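PDB 3LM8: thiamine pyrophosphokinase from Bacillus subtilis, which catalyses the ATP-dependent pyrophosphorylation of thiamine, giving thiamine diphosphate and AMP, and takes part in thiamine salvage. Local coordinates for residues A[3-12]-A[26-37]; A[90-101]-A[119-130]. The protein carries 1 engineered substitution. One frame throughout, in Å; residues are numbered along the deposited sequence.

Interaction 1: A[3-12]-A[26-37]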
loop_
_atom_site.group_PDB
_atom_site.type_symbol
_atom_site.label_atom_id
_atom_site.label_comp_id
_atom_site.label_asym_id
_atom_site.label_seq_id
_atom_site.Cartn_x
_atom_site.Cartn_y
_atom_site.Cartn_z
ATOM N N THR A 3 -3.025 13.387 3.810
ATOM C CA THR A 3 -2.438 12.132 3.360
ATOM C C THR A 3 -1.074 11.842 3.962
ATOM O O THR A 3 -0.268 12.749 4.178
ATOM C CB THR A 3 -2.257 12.125 1.836
ATOM O OG1 THR A 3 -3.537 12.193 1.204
ATOM C CG2 THR A 3 -1.533 10.855 1.384
ATOM N N ILE A 4 -0.812 10.573 4.232
ATOM C CA ILE A 4 0.490 10.195 4.749
ATOM C C ILE A 4 1.086 9.147 3.810
ATOM O O ILE A 4 0.417 8.170 3.470
ATOM C CB ILE A 4 0.393 9.644 6.172
ATOM C CG1 ILE A 4 -0.151 10.729 7.089
ATOM C CG2 ILE A 4 1.786 9.219 6.677
ATOM C CD1 ILE A 4 -0.245 10.305 8.527
ATOM N N ASN A 5 2.317 9.384 3.354
ATOM C CA ASN A 5 2.999 8.442 2.468
ATOM C C ASN A 5 4.232 7.898 3.160
ATOM O O ASN A 5 5.093 8.660 3.621
ATOM C CB ASN A 5 3.451 9.096 1.166
ATOM C CG ASN A 5 2.309 9.530 0.305
ATOM O OD1 ASN A 5 1.145 9.240 0.592
ATOM N ND2 ASN A 5 2.631 10.236 -0.768
ATOM N N ILE A 6 4.315 6.571 3.204
ATOM C CA ILE A 6 5.418 5.868 3.833
ATOM C C ILE A 6 6.207 5.133 2.763
ATOM O O ILE A 6 5.631 4.418 1.932
ATOM C CB ILE A 6 4.896 4.817 4.812
ATOM C CG1 ILE A 6 3.857 5.437 5.750
ATOM C CG2 ILE A 6 6.047 4.208 5.559
ATOM C CD1 ILE A 6 3.176 4.433 6.682
ATOM N N VAL A 7 7.524 5.298 2.782
ATOM C CA VAL A 7 8.382 4.614 1.820
ATOM C C VAL A 7 9.263 3.621 2.578
ATOM O O VAL A 7 10.209 4.009 3.264
ATOM C CB VAL A 7 9.257 5.625 1.046
ATOM C CG1 VAL A 7 10.219 4.902 0.094
ATOM C CG2 VAL A 7 8.358 6.562 0.269
ATOM N N ALA A 8 8.919 2.338 2.470
ATOM C CA ALA A 8 9.666 1.274 3.133
ATOM C C ALA A 8 10.964 1.065 2.373
ATOM O O ALA A 8 11.138 1.627 1.298
ATOM C CB ALA A 8 8.849 -0.011 3.153
ATOM N N GLY A 9 11.852 0.233 2.907
ATOM C CA GLY A 9 13.145 0.028 2.273
ATOM C C GLY A 9 13.320 -1.071 1.248
ATOM O O GLY A 9 14.337 -1.770 1.269
ATOM N N GLY A 10 12.350 -1.223 0.350
ATOM C CA GLY A 10 12.451 -2.241 -0.682
ATOM C C GLY A 10 13.312 -1.714 -1.811
ATOM O O GLY A 10 13.724 -0.557 -1.762
ATOM N N PRO A 11 13.629 -2.527 -2.830
ATOM C CA PRO A 11 14.458 -2.035 -3.939
ATOM C C PRO A 11 13.799 -0.870 -4.688
ATOM O O PRO A 11 12.616 -0.905 -4.992
ATOM C CB PRO A 11 14.647 -3.277 -4.805
ATOM C CG PRO A 11 13.454 -4.154 -4.446
ATOM C CD PRO A 11 13.358 -3.968 -2.967
ATOM N N LYS A 12 14.581 0.165 -4.973
ATOM C CA LYS A 12 14.098 1.366 -5.652
ATOM C C LYS A 12 13.469 1.175 -7.029
ATOM O O LYS A 12 12.605 1.952 -7.428
ATOM C CB LYS A 12 15.240 2.364 -5.804
ATOM C CG LYS A 12 15.946 2.732 -4.529
ATOM C CD LYS A 12 17.103 3.694 -4.808
ATOM C CE LYS A 12 16.620 5.005 -5.418
ATOM N NZ LYS A 12 17.725 5.987 -5.549
ATOM N N THR A 26 0.109 16.182 2.017
ATOM C CA THR A 26 0.698 14.861 2.033
ATOM C C THR A 26 2.046 14.896 2.761
ATOM O O THR A 26 3.019 15.454 2.252
ATOM C CB THR A 26 0.890 14.349 0.576
ATOM O OG1 THR A 26 -0.379 13.966 0.041
ATOM C CG2 THR A 26 1.849 13.156 0.521
ATOM N N LEU A 27 2.087 14.320 3.961
ATOM C CA LEU A 27 3.321 14.244 4.747
ATOM C C LEU A 27 4.033 12.953 4.379
ATOM O O LEU A 27 3.393 11.940 4.046
ATOM C CB LEU A 27 3.018 14.191 6.239
ATOM C CG LEU A 27 2.247 15.372 6.811
ATOM C CD1 LEU A 27 1.462 14.928 8.045
ATOM C CD2 LEU A 27 3.224 16.507 7.117
ATOM N N TRP A 28 5.356 12.983 4.454
ATOM C CA TRP A 28 6.147 11.802 4.148
ATOM C C TRP A 28 6.956 11.296 5.341
ATOM O O TRP A 28 7.353 12.063 6.221
ATOM C CB TRP A 28 7.110 12.079 3.001
ATOM C CG TRP A 28 6.478 12.381 1.687
ATOM C CD1 TRP A 28 6.096 13.602 1.231
ATOM C CD2 TRP A 28 6.279 11.464 0.597
ATOM N NE1 TRP A 28 5.690 13.516 -0.083
ATOM C CE2 TRP A 28 5.790 12.214 -0.496
ATOM C CE3 TRP A 28 6.472 10.084 0.437
ATOM C CZ2 TRP A 28 5.495 11.632 -1.734
ATOM C CZ3 TRP A 28 6.179 9.509 -0.795
ATOM C CH2 TRP A 28 5.697 10.282 -1.864
ATOM N N ILE A 29 7.191 9.991 5.367
ATOM C CA ILE A 29 7.990 9.385 6.420
ATOM C C ILE A 29 8.785 8.274 5.768
ATOM O O ILE A 29 8.282 7.603 4.868
ATOM C CB ILE A 29 7.128 8.795 7.565
ATOM C CG1 ILE A 29 6.069 7.854 7.001
ATOM C CG2 ILE A 29 6.487 9.908 8.360
ATOM C CD1 ILE A 29 5.283 7.126 8.078
ATOM N N GLY A 30 10.030 8.107 6.206
ATOM C CA GLY A 30 10.884 7.077 5.653
ATOM C C GLY A 30 11.096 5.929 6.615
ATOM O O GLY A 30 11.204 6.129 7.826
ATOM N N VAL A 31 11.152 4.720 6.065
ATOM C CA VAL A 31 11.346 3.505 6.849
ATOM C C VAL A 31 12.509 2.752 6.226
ATOM O O VAL A 31 12.498 2.473 5.037
ATOM C CB VAL A 31 10.058 2.612 6.824
ATOM C CG1 VAL A 31 10.382 1.194 7.248
ATOM C CG2 VAL A 31 8.979 3.205 7.745
ATOM N N ASP A 32 13.520 2.445 7.027
ATOM C CA ASP A 32 14.689 1.724 6.533
ATOM C C ASP A 32 15.298 2.468 5.355
ATOM O O ASP A 32 15.213 3.687 5.293
ATOM C CB ASP A 32 14.286 0.311 6.107
ATOM C CG ASP A 32 15.483 -0.551 5.717
ATOM O OD1 ASP A 32 16.458 -0.612 6.504
ATOM O OD2 ASP A 32 15.441 -1.173 4.629
ATOM N N LYS A 33 15.908 1.726 4.427
ATOM C CA LYS A 33 16.527 2.305 3.230
ATOM C C LYS A 33 15.581 3.318 2.591
ATOM O O LYS A 33 16.010 4.234 1.879
ATOM C CB LYS A 33 16.836 1.207 2.213
ATOM C CG LYS A 33 18.061 0.384 2.524
ATOM C CD LYS A 33 19.313 1.073 1.998
ATOM C CE LYS A 33 19.311 1.137 0.477
ATOM N NZ LYS A 33 20.433 1.955 -0.059
ATOM N N GLY A 34 14.291 3.140 2.867
ATOM C CA GLY A 34 13.270 4.010 2.323
ATOM C C GLY A 34 13.534 5.480 2.525
ATOM O O GLY A 34 13.320 6.273 1.607
ATOM N N THR A 35 13.976 5.872 3.716
ATOM C CA THR A 35 14.249 7.283 3.920
ATOM C C THR A 35 15.373 7.698 2.968
ATOM O O THR A 35 15.395 8.822 2.487
ATOM C CB THR A 35 14.605 7.622 5.399
ATOM O OG1 THR A 35 15.803 8.408 5.427
ATOM C CG2 THR A 35 14.770 6.372 6.231
ATOM N N VAL A 36 16.290 6.780 2.676
ATOM C CA VAL A 36 17.367 7.076 1.733
ATOM C C VAL A 36 16.728 7.354 0.365
ATOM O O VAL A 36 17.074 8.323 -0.310
ATOM C CB VAL A 36 18.369 5.882 1.600
ATOM C CG1 VAL A 36 19.189 6.014 0.321
ATOM C CG2 VAL A 36 19.312 5.840 2.811
ATOM N N THR A 37 15.788 6.498 -0.030
ATOM C CA THR A 37 15.084 6.639 -1.298
ATOM C C THR A 37 14.411 8.003 -1.406
ATOM O O THR A 37 14.410 8.640 -2.468
ATOM C CB THR A 37 13.991 5.572 -1.448
ATOM O OG1 THR A 37 14.516 4.296 -1.078
ATOM C CG2 THR A 37 13.524 5.490 -2.877
HETATM O O HOH W 1 13.280 1.901 -0.485
#
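Five backbone hydrogen bonds join strand 3-7 to strand 26-31 in parallel, the first from Leu27 N to Thr3 O (2.8 Å), the last from Val31 N to Val7 O (3.0 Å). Apolar contacts fill the face of Ile4, Ile6, Ile29 and Val31, where Ile6 lies beside Ile29 and its CG2 packs on Val31 CG2. Ile29 CG1 sits between its backbone N and carbonyl carbon (chi1 52°), which swings CD1 toward Ile6. Branched aliphatic residues suit this buried face; helix 81-92 lies over it, Ala89 on Ile4 and Ala85 on Val31.

These strands belong to the parallel half of the mixed central sheet of the catalytic domain, and helix 33-41 follows strand 26-31. Gly34 CA makes a CA-H...O contact with Val7 O (3.2 Å); a beta carbon there would run into that oxygen, so glycine suits the place.

On the other face, Asn5 CB makes a CH-pi contact 3.6 Å from the centroid of the Trp28 six-membered ring. The amide stands almost upright on the indole, its plane turned 85° from the ring. Val7 CG2 meets the ring edge at Trp28 CZ3. A water donates to Ala8 O and Gly10 O and accepts from Thr37 OG1.

Interaction 2: A[90-101]-A[119-130]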
loop_
_atom_site.group_PDB
_atom_site.type_symbol
_atom_site.label_atom_id
_atom_site.label_comp_id
_atom_site.label_asym_id
_atom_site.label_seq_id
_atom_site.Cartn_x
_atom_site.Cartn_y
_atom_site.Cartn_z
ATOM N N LEU A 90 -1.502 5.762 11.526
ATOM C CA LEU A 90 -2.910 5.503 11.828
ATOM C C LEU A 90 -3.331 6.424 12.965
ATOM O O LEU A 90 -4.440 6.953 12.983
ATOM C CB LEU A 90 -3.136 4.037 12.226
ATOM C CG LEU A 90 -3.044 3.014 11.084
ATOM C CD1 LEU A 90 -3.222 1.612 11.616
ATOM C CD2 LEU A 90 -4.099 3.312 10.044
ATOM N N GLU A 91 -2.432 6.636 13.911
ATOM C CA GLU A 91 -2.743 7.511 15.025
ATOM C C GLU A 91 -3.085 8.909 14.486
ATOM O O GLU A 91 -4.137 9.467 14.812
ATOM C CB GLU A 91 -1.555 7.558 15.985
ATOM C CG GLU A 91 -1.800 8.290 17.284
ATOM C CD GLU A 91 -1.556 9.781 17.174
ATOM O OE1 GLU A 91 -0.510 10.162 16.606
ATOM O OE2 GLU A 91 -2.396 10.568 17.667
ATOM N N LYS A 92 -2.220 9.462 13.639
ATOM C CA LYS A 92 -2.469 10.789 13.072
ATOM C C LYS A 92 -3.852 10.879 12.435
ATOM O O LYS A 92 -4.399 11.965 12.276
ATOM C CB LYS A 92 -1.415 11.140 12.015
ATOM C CG LYS A 92 0.011 11.209 12.536
ATOM C CD LYS A 92 0.206 12.348 13.524
ATOM C CE LYS A 92 1.577 12.251 14.194
ATOM N NZ LYS A 92 1.785 10.933 14.879
ATOM N N GLN A 93 -4.415 9.735 12.068
ATOM C CA GLN A 93 -5.734 9.696 11.441
ATOM C C GLN A 93 -5.847 10.541 10.183
ATOM O O GLN A 93 -6.496 11.586 10.176
ATOM C CB GLN A 93 -6.826 10.123 12.434
ATOM C CG GLN A 93 -7.264 9.015 13.372
ATOM C CD GLN A 93 -8.358 9.452 14.318
ATOM O OE1 GLN A 93 -8.160 10.341 15.147
ATOM N NE2 GLN A 93 -9.524 8.828 14.201
ATOM N N PRO A 94 -5.186 10.111 9.102
ATOM C CA PRO A 94 -5.233 10.836 7.833
ATOM C C PRO A 94 -6.302 10.103 7.034
ATOM O O PRO A 94 -6.639 8.966 7.366
ATOM C CB PRO A 94 -3.838 10.611 7.272
ATOM C CG PRO A 94 -3.614 9.176 7.628
ATOM C CD PRO A 94 -4.146 9.068 9.062
ATOM N N ASP A 95 -6.838 10.724 5.993
ATOM C CA ASP A 95 -7.870 10.065 5.202
ATOM C C ASP A 95 -7.280 8.913 4.399
ATOM O O ASP A 95 -7.964 7.943 4.073
ATOM C CB ASP A 95 -8.516 11.059 4.236
ATOM C CG ASP A 95 -8.889 12.367 4.905
ATOM O OD1 ASP A 95 -9.703 12.346 5.858
ATOM O OD2 ASP A 95 -8.365 13.415 4.468
ATOM N N ILE A 96 -5.992 9.023 4.095
ATOM C CA ILE A 96 -5.332 8.018 3.283
ATOM C C ILE A 96 -3.876 7.781 3.642
ATOM O O ILE A 96 -3.123 8.717 3.874
ATOM C CB ILE A 96 -5.365 8.429 1.793
ATOM C CG1 ILE A 96 -6.789 8.816 1.391
ATOM C CG2 ILE A 96 -4.879 7.289 0.930
ATOM C CD1 ILE A 96 -6.905 9.446 0.019
ATOM N N ILE A 97 -3.491 6.514 3.689
ATOM C CA ILE A 97 -2.107 6.170 3.929
ATOM C C ILE A 97 -1.699 5.456 2.650
ATOM O O ILE A 97 -2.447 4.619 2.146
ATOM C CB ILE A 97 -1.922 5.202 5.122
ATOM C CG1 ILE A 97 -2.260 5.912 6.434
ATOM C CG2 ILE A 97 -0.481 4.734 5.175
ATOM C CD1 ILE A 97 -2.262 5.008 7.631
ATOM N N GLN A 98 -0.539 5.812 2.111
ATOM C CA GLN A 98 -0.030 5.175 0.906
ATOM C C GLN A 98 1.394 4.728 1.179
ATOM O O GLN A 98 2.236 5.520 1.599
ATOM C CB GLN A 98 -0.098 6.140 -0.282
ATOM C CG GLN A 98 -1.516 6.283 -0.835
ATOM C CD GLN A 98 -1.629 7.319 -1.943
ATOM O OE1 GLN A 98 -2.328 7.101 -2.948
ATOM N NE2 GLN A 98 -0.956 8.461 -1.761
ATOM N N ILE A 99 1.656 3.446 0.949
ATOM C CA ILE A 99 2.968 2.875 1.218
ATOM C C ILE A 99 3.690 2.399 -0.032
ATOM O O ILE A 99 3.103 1.731 -0.891
ATOM C CB ILE A 99 2.858 1.685 2.192
ATOM C CG1 ILE A 99 1.981 2.069 3.395
ATOM C CG2 ILE A 99 4.249 1.275 2.647
ATOM C CD1 ILE A 99 1.632 0.928 4.334
ATOM N N PHE A 100 4.977 2.730 -0.108
ATOM C CA PHE A 100 5.813 2.353 -1.244
ATOM C C PHE A 100 7.006 1.524 -0.764
ATOM O O PHE A 100 7.261 1.441 0.445
ATOM C CB PHE A 100 6.306 3.618 -1.954
ATOM C CG PHE A 100 5.210 4.576 -2.295
ATOM C CD1 PHE A 100 4.681 4.621 -3.581
ATOM C CD2 PHE A 100 4.682 5.424 -1.316
ATOM C CE1 PHE A 100 3.640 5.502 -3.898
ATOM C CE2 PHE A 100 3.644 6.309 -1.617
ATOM C CZ PHE A 100 3.121 6.347 -2.914
ATOM N N GLY A 101 7.742 0.935 -1.710
ATOM C CA GLY A 101 8.901 0.128 -1.354
ATOM C C GLY A 101 8.373 -1.049 -0.575
ATOM O O GLY A 101 8.956 -1.496 0.417
ATOM N N LYS A 119 -4.705 -4.490 9.533
ATOM C CA LYS A 119 -4.734 -3.556 10.652
ATOM C C LYS A 119 -5.472 -2.279 10.260
ATOM O O LYS A 119 -5.928 -1.524 11.113
ATOM C CB LYS A 119 -3.298 -3.223 11.067
ATOM C CG LYS A 119 -3.147 -2.505 12.392
ATOM C CD LYS A 119 -1.674 -2.401 12.758
ATOM C CE LYS A 119 -1.471 -2.055 14.224
ATOM N NZ LYS A 119 -0.035 -2.175 14.610
ATOM N N GLY A 120 -5.592 -2.048 8.959
ATOM C CA GLY A 120 -6.267 -0.859 8.476
ATOM C C GLY A 120 -7.776 -0.951 8.443
ATOM O O GLY A 120 -8.449 0.062 8.613
ATOM N N VAL A 121 -8.316 -2.146 8.211
ATOM C CA VAL A 121 -9.765 -2.316 8.175
ATOM C C VAL A 121 -10.295 -2.222 9.594
ATOM O O VAL A 121 -11.428 -1.797 9.819
ATOM C CB VAL A 121 -10.179 -3.679 7.557
ATOM C CG1 VAL A 121 -9.831 -3.703 6.078
ATOM C CG2 VAL A 121 -9.481 -4.821 8.264
ATOM N N LYS A 122 -9.457 -2.608 10.553
ATOM C CA LYS A 122 -9.828 -2.560 11.960
ATOM C C LYS A 122 -10.037 -1.112 12.360
ATOM O O LYS A 122 -10.867 -0.801 13.211
ATOM C CB LYS A 122 -8.720 -3.152 12.827
ATOM C CG LYS A 122 -8.311 -4.564 12.449
ATOM C CD LYS A 122 -7.470 -5.217 13.550
ATOM C CE LYS A 122 -6.218 -4.409 13.882
ATOM N NZ LYS A 122 -5.443 -5.021 15.003
ATOM N N THR A 123 -9.268 -0.237 11.722
ATOM C CA THR A 123 -9.303 1.197 11.987
ATOM C C THR A 123 -10.068 1.964 10.913
ATOM O O THR A 123 -10.076 3.193 10.910
ATOM C CB THR A 123 -7.880 1.770 12.025
ATOM O OG1 THR A 123 -7.399 1.929 10.682
ATOM C CG2 THR A 123 -6.946 0.828 12.780
ATOM N N ASN A 124 -10.701 1.241 10.002
ATOM C CA ASN A 124 -11.433 1.879 8.922
ATOM C C ASN A 124 -10.718 3.120 8.386
ATOM O O ASN A 124 -11.226 4.239 8.468
ATOM C CB ASN A 124 -12.854 2.239 9.370
ATOM C CG ASN A 124 -13.832 1.088 9.190
ATOM O OD1 ASN A 124 -15.039 1.246 9.385
ATOM N ND2 ASN A 124 -13.315 -0.079 8.814
ATOM N N ILE A 125 -9.523 2.906 7.849
ATOM C CA ILE A 125 -8.730 3.974 7.255
ATOM C C ILE A 125 -8.155 3.430 5.949
ATOM O O ILE A 125 -7.540 2.368 5.931
ATOM C CB ILE A 125 -7.557 4.397 8.160
ATOM C CG1 ILE A 125 -8.075 4.911 9.500
ATOM C CG2 ILE A 125 -6.748 5.485 7.472
ATOM C CD1 ILE A 125 -6.975 5.323 10.453
ATOM N N LYS A 126 -8.365 4.153 4.855
ATOM C CA LYS A 126 -7.855 3.720 3.566
ATOM C C LYS A 126 -6.336 3.606 3.584
ATOM O O LYS A 126 -5.620 4.576 3.867
ATOM C CB LYS A 126 -8.306 4.688 2.472
ATOM C CG LYS A 126 -9.802 4.615 2.202
ATOM C CD LYS A 126 -10.289 5.719 1.281
ATOM C CE LYS A 126 -11.777 5.558 0.996
ATOM N NZ LYS A 126 -12.567 5.415 2.253
ATOM N N ILE A 127 -5.860 2.397 3.298
ATOM C CA ILE A 127 -4.434 2.094 3.254
ATOM C C ILE A 127 -4.159 1.430 1.914
ATOM O O ILE A 127 -4.548 0.290 1.678
ATOM C CB ILE A 127 -4.048 1.128 4.385
ATOM C CG1 ILE A 127 -4.502 1.706 5.733
ATOM C CG2 ILE A 127 -2.543 0.875 4.368
ATOM C CD1 ILE A 127 -4.175 0.823 6.924
ATOM N N ARG A 128 -3.496 2.149 1.028
ATOM C CA ARG A 128 -3.203 1.624 -0.302
ATOM C C ARG A 128 -1.724 1.304 -0.423
ATOM O O ARG A 128 -0.894 2.108 -0.013
ATOM C CB ARG A 128 -3.609 2.669 -1.353
ATOM C CG ARG A 128 -3.088 2.400 -2.740
ATOM C CD ARG A 128 -3.473 3.508 -3.718
ATOM N NE ARG A 128 -4.910 3.568 -3.964
ATOM C CZ ARG A 128 -5.705 4.536 -3.523
ATOM N NH1 ARG A 128 -5.214 5.540 -2.807
ATOM N NH2 ARG A 128 -7.000 4.500 -3.799
ATOM N N LEU A 129 -1.388 0.131 -0.955
ATOM C CA LEU A 129 0.027 -0.225 -1.130
ATOM C C LEU A 129 0.343 0.061 -2.581
ATOM O O LEU A 129 -0.463 -0.243 -3.452
ATOM C CB LEU A 129 0.290 -1.706 -0.849
ATOM C CG LEU A 129 -0.291 -2.401 0.389
ATOM C CD1 LEU A 129 0.269 -3.824 0.420
ATOM C CD2 LEU A 129 0.058 -1.649 1.677
ATOM N N ILE A 130 1.510 0.633 -2.851
ATOM C CA ILE A 130 1.863 0.965 -4.230
ATOM C C ILE A 130 3.289 0.654 -4.672
ATOM O O ILE A 130 4.255 0.913 -3.947
ATOM C CB ILE A 130 1.678 2.460 -4.507
ATOM C CG1 ILE A 130 0.282 2.917 -4.087
ATOM C CG2 ILE A 130 1.941 2.735 -5.984
ATOM C CD1 ILE A 130 0.078 4.407 -4.250
#
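Leu90, near the end of helix 81-92, reaches across to the other segment with its CD2 branch, which meets Ile125 CD1 at 3.5 Å and also touches Thr123 and Ile127. Its forked end suits a junction of helix, loop and strand. Thr123 OG1 itself donates to Gly120 O, which Ile125 N reaches from the opposite face of the carbonyl in the Schellman motif closing helix 107-122. Pro94 O lies against Ile125 CG2.

From Ile96 the chain runs as a strand parallel to 126-130, the two being the strands of a right-handed beta-alpha-beta crossover through helix 107-122. Ile97 N donates to Lys126 O (2.9 Å) and Ile97 O accepts from Arg128 N. Gln98 leaves on the opposite face, extended beyond CG, and runs alongside Arg128. Its OE1 accepts from Arg128 NH1 at 3.3 Å, a bent bond (138° at the hydrogen) with the amide and guanidinium planes 72° apart, while NE2 donates to Asn5 OD1. A leucine in its place would probably leave Asn5 OD1 and Arg128 NH1 each without this partner. Ile99 then bonds through N to Arg128 O and through O to Ile130 N (2.8 Å), its CD1 packing on Leu129 CD2 at 4.0 Å. Phe100 lies beside Ile130, CE1 3.7 Å from Ile130 CB, and Tyr21 meets the ring edge-to-face.

On the face of Ile97, Ile99, Ile127 and Leu129 the contact is wholly aliphatic, the last two resting on helix 107-122; that of Gln98 and Arg128 mixes polar groups with Ile96, and its amide can link polar groups on the flanking strands 3-7 and 126-131.

Both interactions pair parallel strands of one mixed sheet, and they adjoin: strand 3-7 of interaction 1 lies next to strand 96-100 of interaction 2, with Ile6 O 2.7 Å from Phe100 N and Ala8 N 2.8 Å from Phe100 O, both probable hydrogen bonds. Interaction 1 is the more buried, and its second segment runs straight on into a helix whose start packs under the end of strand 3-7. Interaction 2 is partly buried, joins strands separated by a helical crossover, and has charged Lys126 and Arg128 toward its margin. Aliphatic packing serves both; an aromatic-amide contact marks the first, a guanidinium-amide bond the second.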